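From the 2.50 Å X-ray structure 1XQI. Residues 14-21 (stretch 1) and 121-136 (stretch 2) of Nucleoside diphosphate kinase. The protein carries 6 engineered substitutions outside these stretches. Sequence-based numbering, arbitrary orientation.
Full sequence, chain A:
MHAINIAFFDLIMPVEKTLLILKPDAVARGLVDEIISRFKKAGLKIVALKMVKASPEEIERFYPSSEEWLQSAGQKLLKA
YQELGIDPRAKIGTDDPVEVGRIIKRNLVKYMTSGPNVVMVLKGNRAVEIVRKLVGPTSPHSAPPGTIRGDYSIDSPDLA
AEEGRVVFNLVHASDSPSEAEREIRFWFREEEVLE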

ATOM      1  N   PRO A  14      -7.007 -16.201  18.866  1.00 20.00           N
ATOM      2  CA  PRO A  14      -6.268 -15.830  17.592  1.00 20.00           C
ATOM      3  C   PRO A  14      -6.739 -14.433  17.080  1.00 20.00           C
ATOM      4  O   PRO A  14      -7.951 -14.262  16.773  1.00 20.00           O
ATOM      5  CB  PRO A  14      -6.600 -16.919  16.638  1.00 20.00           C
ATOM      6  CG  PRO A  14      -7.618 -17.860  17.298  1.00 20.00           C
ATOM      7  CD  PRO A  14      -7.920 -17.380  18.670  1.00 20.00           C
ATOM      8  N   VAL A  15      -5.809 -13.454  17.007  1.00 43.64           N
ATOM      9  CA  VAL A  15      -6.165 -12.005  16.993  1.00 41.27           C
ATOM     10  C   VAL A  15      -6.969 -11.514  15.735  1.00 40.11           C
ATOM     11  O   VAL A  15      -6.677 -11.892  14.586  1.00 39.82           O
ATOM     12  CB  VAL A  15      -4.954 -11.064  17.372  1.00 41.60           C
ATOM     13  CG1 VAL A  15      -5.460  -9.774  17.962  1.00 41.29           C
ATOM     14  CG2 VAL A  15      -3.991 -11.715  18.410  1.00 40.85           C
ATOM     15  N   GLU A  16      -7.981 -10.673  16.008  1.00 38.14           N
ATOM     16  CA  GLU A  16      -9.029 -10.215  15.085  1.00 36.23           C
ATOM     17  C   GLU A  16      -8.490  -9.278  13.977  1.00 34.77           C
ATOM     18  O   GLU A  16      -7.509  -8.562  14.172  1.00 34.69           O
ATOM     19  CB  GLU A  16     -10.138  -9.553  15.934  1.00 35.67           C
ATOM     20  CG  GLU A  16     -11.106  -8.638  15.215  1.00 36.24           C
ATOM     21  CD  GLU A  16     -12.296  -8.189  16.087  1.00 38.06           C
ATOM     22  OE1 GLU A  16     -12.695  -8.928  17.015  1.00 41.39           O
ATOM     23  OE2 GLU A  16     -12.852  -7.083  15.850  1.00 39.85           O
ATOM     24  N   LYS A  17      -9.120  -9.316  12.811  1.00 33.21           N
ATOM     25  CA  LYS A  17      -8.653  -8.628  11.621  1.00 32.22           C
ATOM     26  C   LYS A  17      -9.831  -7.918  11.030  1.00 31.95           C
ATOM     27  O   LYS A  17     -10.979  -8.315  11.249  1.00 33.40           O
ATOM     28  CB  LYS A  17      -8.206  -9.637  10.574  1.00 32.15           C
ATOM     29  CG  LYS A  17      -6.816 -10.083  10.701  1.00 33.80           C
ATOM     30  CD  LYS A  17      -6.424 -11.018   9.584  1.00 37.30           C
ATOM     31  CE  LYS A  17      -6.208 -12.418  10.102  1.00 41.33           C
ATOM     32  NZ  LYS A  17      -7.470 -13.150  10.033  1.00 43.80           N
ATOM     33  N   THR A  18      -9.592  -6.916  10.212  1.00 30.88           N
ATOM     34  CA  THR A  18     -10.714  -6.278   9.536  1.00 29.39           C
ATOM     35  C   THR A  18     -10.280  -5.782   8.172  1.00 29.77           C
ATOM     36  O   THR A  18      -9.094  -5.632   7.922  1.00 29.91           O
ATOM     37  CB  THR A  18     -11.319  -5.131  10.390  1.00 29.18           C
ATOM     38  OG1 THR A  18     -12.545  -4.677   9.796  1.00 25.72           O
ATOM     39  CG2 THR A  18     -10.292  -3.965  10.557  1.00 27.10           C
ATOM     40  N   LEU A  19     -11.236  -5.544   7.288  1.00 30.35           N
ATOM     41  CA  LEU A  19     -10.918  -5.107   5.944  1.00 30.90           C
ATOM     42  C   LEU A  19     -11.284  -3.634   5.820  1.00 31.56           C
ATOM     43  O   LEU A  19     -12.428  -3.217   6.140  1.00 31.96           O
ATOM     44  CB  LEU A  19     -11.728  -5.944   4.947  1.00 31.51           C
ATOM     45  CG  LEU A  19     -11.532  -5.916   3.423  1.00 30.84           C
ATOM     46  CD1 LEU A  19     -11.978  -4.621   2.819  1.00 28.55           C
ATOM     47  CD2 LEU A  19     -10.091  -6.219   3.067  1.00 31.58           C
ATOM     48  N   LEU A  20     -10.321  -2.856   5.339  1.00 31.12           N
ATOM     49  CA  LEU A  20     -10.535  -1.457   5.040  1.00 30.83           C
ATOM     50  C   LEU A  20     -10.228  -1.174   3.568  1.00 30.60           C
ATOM     51  O   LEU A  20      -9.220  -1.626   3.050  1.00 30.66           O
ATOM     52  CB  LEU A  20      -9.683  -0.571   5.977  1.00 30.73           C
ATOM     53  CG  LEU A  20      -9.999   0.906   5.709  1.00 31.56           C
ATOM     54  CD1 LEU A  20     -10.939   1.595   6.748  1.00 27.87           C
ATOM     55  CD2 LEU A  20      -8.696   1.637   5.496  1.00 31.83           C
ATOM     56  N   ILE A  21     -11.102  -0.419   2.900  1.00 30.97           N
ATOM     57  CA  ILE A  21     -10.886  -0.005   1.492  1.00 30.09           C
ATOM     58  C   ILE A  21     -10.817   1.505   1.396  1.00 29.97           C
ATOM     59  O   ILE A  21     -11.756   2.187   1.815  1.00 30.27           O
ATOM     60  CB  ILE A  21     -12.046  -0.434   0.570  1.00 30.20           C
ATOM     61  CG1 ILE A  21     -12.335  -1.934   0.772  1.00 30.25           C
ATOM     62  CG2 ILE A  21     -11.724  -0.057  -0.907  1.00 28.99           C
ATOM     63  CD1 ILE A  21     -13.455  -2.481  -0.069  1.00 28.85           C
ATOM     64  N   VAL A 121      -5.784  -5.040   5.141  1.00 24.26           N
ATOM     65  CA  VAL A 121      -6.305  -5.804   6.272  1.00 25.32           C
ATOM     66  C   VAL A 121      -5.547  -5.322   7.483  1.00 25.30           C
ATOM     67  O   VAL A 121      -4.315  -5.199   7.445  1.00 26.47           O
ATOM     68  CB  VAL A 121      -6.147  -7.291   6.055  1.00 25.59           C
ATOM     69  CG1 VAL A 121      -6.601  -8.097   7.307  1.00 27.75           C
ATOM     70  CG2 VAL A 121      -6.979  -7.717   4.852  1.00 27.15           C
ATOM     71  N   LEU A 122      -6.283  -5.005   8.528  1.00 24.87           N
ATOM     72  CA  LEU A 122      -5.719  -4.456   9.741  1.00 26.19           C
ATOM     73  C   LEU A 122      -6.034  -5.467  10.831  1.00 27.68           C
ATOM     74  O   LEU A 122      -7.196  -5.918  10.954  1.00 27.68           O
ATOM     75  CB  LEU A 122      -6.359  -3.099  10.090  1.00 25.66           C
ATOM     76  CG  LEU A 122      -5.958  -1.949   9.162  1.00 26.16           C
ATOM     77  CD1 LEU A 122      -7.065  -0.908   9.152  1.00 24.63           C
ATOM     78  CD2 LEU A 122      -4.648  -1.375   9.650  1.00 23.19           C
ATOM     79  N   LYS A 123      -4.989  -5.817  11.583  1.00 27.83           N
ATOM     80  CA  LYS A 123      -5.003  -6.780  12.665  1.00 29.15           C
ATOM     81  C   LYS A 123      -4.698  -6.078  14.007  1.00 28.78           C
ATOM     82  O   LYS A 123      -3.743  -5.271  14.150  1.00 29.33           O
ATOM     83  CB  LYS A 123      -3.926  -7.867  12.381  1.00 29.69           C
ATOM     84  CG  LYS A 123      -3.902  -9.082  13.353  1.00 29.50           C
ATOM     85  CD  LYS A 123      -2.575  -9.833  13.258  1.00 32.49           C
ATOM     86  CE  LYS A 123      -2.530 -11.149  14.073  1.00 34.94           C
ATOM     87  NZ  LYS A 123      -2.874 -12.308  13.173  1.00 37.04           N
ATOM     88  N   GLY A 124      -5.526  -6.356  14.990  1.00 28.02           N
ATOM     89  CA  GLY A 124      -5.221  -5.952  16.333  1.00 27.96           C
ATOM     90  C   GLY A 124      -6.406  -6.255  17.205  1.00 29.20           C
ATOM     91  O   GLY A 124      -7.506  -6.581  16.695  1.00 28.96           O
ATOM     92  N   ASN A 125      -6.196  -6.153  18.518  1.00 29.84           N
ATOM     93  CA  ASN A 125      -7.295  -6.282  19.478  1.00 30.26           C
ATOM     94  C   ASN A 125      -8.555  -5.496  19.064  1.00 29.94           C
ATOM     95  O   ASN A 125      -8.510  -4.275  18.905  1.00 29.69           O
ATOM     96  CB  ASN A 125      -6.856  -5.858  20.888  1.00 30.56           C
ATOM     97  CG  ASN A 125      -7.996  -5.997  21.903  1.00 33.21           C
ATOM     98  OD1 ASN A 125      -8.558  -7.098  22.093  1.00 33.42           O
ATOM     99  ND2 ASN A 125      -8.389  -4.878  22.504  1.00 32.94           N
ATOM    100  N   ARG A 126      -9.659  -6.213  18.866  1.00 29.73           N
ATOM    101  CA  ARG A 126     -10.995  -5.618  18.543  1.00 29.06           C
ATOM    102  C   ARG A 126     -10.989  -4.689  17.342  1.00 28.31           C
ATOM    103  O   ARG A 126     -11.667  -3.643  17.317  1.00 28.53           O
ATOM    104  CB  ARG A 126     -11.610  -4.964  19.779  1.00 28.75           C
ATOM    105  CG  ARG A 126     -11.705  -5.963  20.907  1.00 30.41           C
ATOM    106  CD  ARG A 126     -12.168  -5.345  22.218  1.00 35.86           C
ATOM    107  NE  ARG A 126     -13.583  -5.028  22.130  1.00 38.66           N
ATOM    108  CZ  ARG A 126     -14.333  -4.632  23.140  1.00 38.84           C
ATOM    109  NH1 ARG A 126     -13.809  -4.508  24.344  1.00 41.57           N
ATOM    110  NH2 ARG A 126     -15.610  -4.362  22.932  1.00 36.51           N
ATOM    111  N   ALA A 127     -10.242  -5.124  16.336  1.00 27.23           N
ATOM    112  CA  ALA A 127      -9.957  -4.365  15.153  1.00 27.03           C
ATOM    113  C   ALA A 127     -11.164  -3.788  14.494  1.00 27.51           C
ATOM    114  O   ALA A 127     -11.079  -2.696  13.964  1.00 27.53           O
ATOM    115  CB  ALA A 127      -9.219  -5.219  14.149  1.00 27.07           C
ATOM    116  N   VAL A 128     -12.275  -4.520  14.497  1.00 28.57           N
ATOM    117  CA  VAL A 128     -13.445  -4.141  13.716  1.00 28.85           C
ATOM    118  C   VAL A 128     -14.083  -2.906  14.311  1.00 30.10           C
ATOM    119  O   VAL A 128     -14.323  -1.929  13.576  1.00 30.55           O
ATOM    120  CB  VAL A 128     -14.463  -5.327  13.559  1.00 29.24           C
ATOM    121  CG1 VAL A 128     -15.839  -4.872  13.027  1.00 27.74           C
ATOM    122  CG2 VAL A 128     -13.916  -6.379  12.645  1.00 29.23           C
ATOM    123  N   GLU A 129     -14.349  -2.933  15.623  1.00 31.09           N
ATOM    124  CA  GLU A 129     -14.872  -1.755  16.305  1.00 32.83           C
ATOM    125  C   GLU A 129     -13.872  -0.574  16.271  1.00 32.16           C
ATOM    126  O   GLU A 129     -14.295   0.581  16.066  1.00 31.34           O
ATOM    127  CB  GLU A 129     -15.165  -2.013  17.776  1.00 33.31           C
ATOM    128  CG  GLU A 129     -15.922  -3.218  18.105  1.00 39.73           C
ATOM    129  CD  GLU A 129     -15.554  -3.700  19.520  1.00 49.64           C
ATOM    130  OE1 GLU A 129     -15.357  -4.952  19.676  1.00 51.41           O
ATOM    131  OE2 GLU A 129     -15.423  -2.828  20.458  1.00 50.51           O
ATOM    132  N   ILE A 130     -12.590  -0.877  16.541  1.00 31.37           N
ATOM    133  CA  ILE A 130     -11.518   0.130  16.604  1.00 31.10           C
ATOM    134  C   ILE A 130     -11.521   0.982  15.322  1.00 30.04           C
ATOM    135  O   ILE A 130     -11.722   2.215  15.380  1.00 30.61           O
ATOM    136  CB  ILE A 130     -10.096  -0.504  16.829  1.00 31.39           C
ATOM    137  CG1 ILE A 130      -9.914  -1.035  18.245  1.00 29.22           C
ATOM    138  CG2 ILE A 130      -8.993   0.509  16.469  1.00 32.92           C
ATOM    139  CD1 ILE A 130     -10.418  -0.106  19.306  1.00 31.17           C
ATOM    140  N   VAL A 131     -11.342   0.296  14.194  1.00 28.24           N
ATOM    141  CA  VAL A 131     -11.453   0.844  12.842  1.00 26.73           C
ATOM    142  C   VAL A 131     -12.801   1.525  12.557  1.00 27.46           C
ATOM    143  O   VAL A 131     -12.845   2.621  11.995  1.00 28.24           O
ATOM    144  CB  VAL A 131     -11.104  -0.239  11.771  1.00 26.18           C
ATOM    145  CG1 VAL A 131     -11.363   0.257  10.372  1.00 23.37           C
ATOM    146  CG2 VAL A 131      -9.619  -0.710  11.949  1.00 23.42           C
ATOM    147  N   ARG A 132     -13.910   0.908  12.923  1.00 27.67           N
ATOM    148  CA  ARG A 132     -15.165   1.640  12.883  1.00 27.51           C
ATOM    149  C   ARG A 132     -15.163   2.923  13.731  1.00 26.18           C
ATOM    150  O   ARG A 132     -15.667   3.968  13.283  1.00 26.26           O
ATOM    151  CB  ARG A 132     -16.318   0.739  13.265  1.00 28.89           C
ATOM    152  CG  ARG A 132     -16.810  -0.109  12.131  1.00 31.84           C
ATOM    153  CD  ARG A 132     -17.787  -1.125  12.696  1.00 37.90           C
ATOM    154  NE  ARG A 132     -19.071  -0.986  12.032  1.00 43.28           N
ATOM    155  CZ  ARG A 132     -20.163  -0.528  12.628  1.00 44.70           C
ATOM    156  NH1 ARG A 132     -20.138  -0.171  13.919  1.00 45.51           N
ATOM    157  NH2 ARG A 132     -21.279  -0.436  11.932  1.00 45.26           N
ATOM    158  N   LYS A 133     -14.580   2.865  14.927  1.00 24.57           N
ATOM    159  CA  LYS A 133     -14.482   4.049  15.778  1.00 23.31           C
ATOM    160  C   LYS A 133     -13.609   5.129  15.116  1.00 24.40           C
ATOM    161  O   LYS A 133     -14.024   6.307  15.026  1.00 24.65           O
ATOM    162  CB  LYS A 133     -13.977   3.703  17.189  1.00 22.89           C
ATOM    163  CG  LYS A 133     -14.176   4.819  18.247  1.00 20.97           C
ATOM    164  CD  LYS A 133     -13.287   4.618  19.504  1.00 21.90           C
ATOM    165  CE  LYS A 133     -11.810   4.261  19.074  1.00 23.12           C
ATOM    166  NZ  LYS A 133     -10.882   4.121  20.208  1.00 23.04           N
ATOM    167  N   LEU A 134     -12.418   4.738  14.650  1.00 23.73           N
ATOM    168  CA  LEU A 134     -11.493   5.686  14.048  1.00 24.14           C
ATOM    169  C   LEU A 134     -12.037   6.385  12.783  1.00 24.36           C
ATOM    170  O   LEU A 134     -11.685   7.543  12.506  1.00 24.45           O
ATOM    171  CB  LEU A 134     -10.171   5.000  13.740  1.00 23.94           C
ATOM    172  CG  LEU A 134      -9.021   5.096  14.739  1.00 26.01           C
ATOM    173  CD1 LEU A 134      -9.521   5.026  16.146  1.00 25.86           C
ATOM    174  CD2 LEU A 134      -7.947   4.013  14.502  1.00 25.23           C
ATOM    175  N   VAL A 135     -12.888   5.685  12.026  1.00 23.96           N
ATOM    176  CA  VAL A 135     -13.373   6.147  10.731  1.00 22.60           C
ATOM    177  C   VAL A 135     -14.471   7.168  10.887  1.00 23.83           C
ATOM    178  O   VAL A 135     -14.484   8.182  10.169  1.00 22.96           O
ATOM    179  CB  VAL A 135     -13.847   4.962   9.902  1.00 23.21           C
ATOM    180  CG1 VAL A 135     -14.930   5.342   8.894  1.00 21.16           C
ATOM    181  CG2 VAL A 135     -12.673   4.312   9.232  1.00 20.35           C
ATOM    182  N   GLY A 136     -15.388   6.909  11.836  1.00 24.83           N
ATOM    183  CA  GLY A 136     -16.504   7.793  12.121  1.00 25.48           C
ATOM    184  C   GLY A 136     -17.785   7.416  11.397  1.00 27.07           C
ATOM    185  O   GLY A 136     -17.790   6.496  10.562  1.00 27.02           O
TER
HETATM  186  O   HOH W   1     -10.217  -9.032  18.996  1.00 34.75           O
HETATM  187  O   HOH W   2     -14.151  -2.336  10.808  1.00 26.89           O

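Strand 17-21 pairs antiparallel with strand 121-123. T18 and L122 form the hydrogen-bonded pair and satisfy each other at both ends. T18 N donates to L122 O at 2.7 Å, and L122 N donates to T18 O at 2.9 Å. K17 with K123 and L19 with V121 are the flanking non-hydrogen-bonded pairs. Here CA-H groups approach the same carbonyls: K17 CA lies 3.1 Å from L122 O, and V121 CA lies 3.2 Å from T18 O. The pairing reaches past the strand ends, because G124 N donates to E16 O at 3.1 Å.

After the strand, a type II turn from G124 to A127 leads into helix 127-135. The helix lies over the sheet on the side of T18 and L122. Free amides at a helix start need acceptors, and E16 supplies one. The extended side chain of E16 brings E16 OE2 to V128 N, which donates at 3.0 Å. A127 N is nearly as close to E16 OE2, at 3.3 Å, but the angle is poor; it instead makes a weak bond to G124 O at 3.1 Å. The other carboxylate oxygen, E16 OE1, accepts a weak bond from water 1. That water in turn accepts from R126 N, so the N-cap amide is also satisfied.

T18 faces the helix. Its OG1 donates to water 2, which donates to V128 O, so the hydroxyl reaches the helix backbone through solvent. The T18 methyl packs on V131, with T18 CG2 3.6 Å from V131 CG2. L20 extends this apolar layer: its CD1 lies 3.9 Å from V131 CG1 and 4.1 Å from V135 CG2. On the opposite sheet face, L19 CD2 meets V121 CG2 at 3.9 Å. The aliphatic part of K17 also covers V121, with K17 CD 3.7 Å from V121 CG1. K123 NZ is hydrogen-bonded elsewhere in the structure.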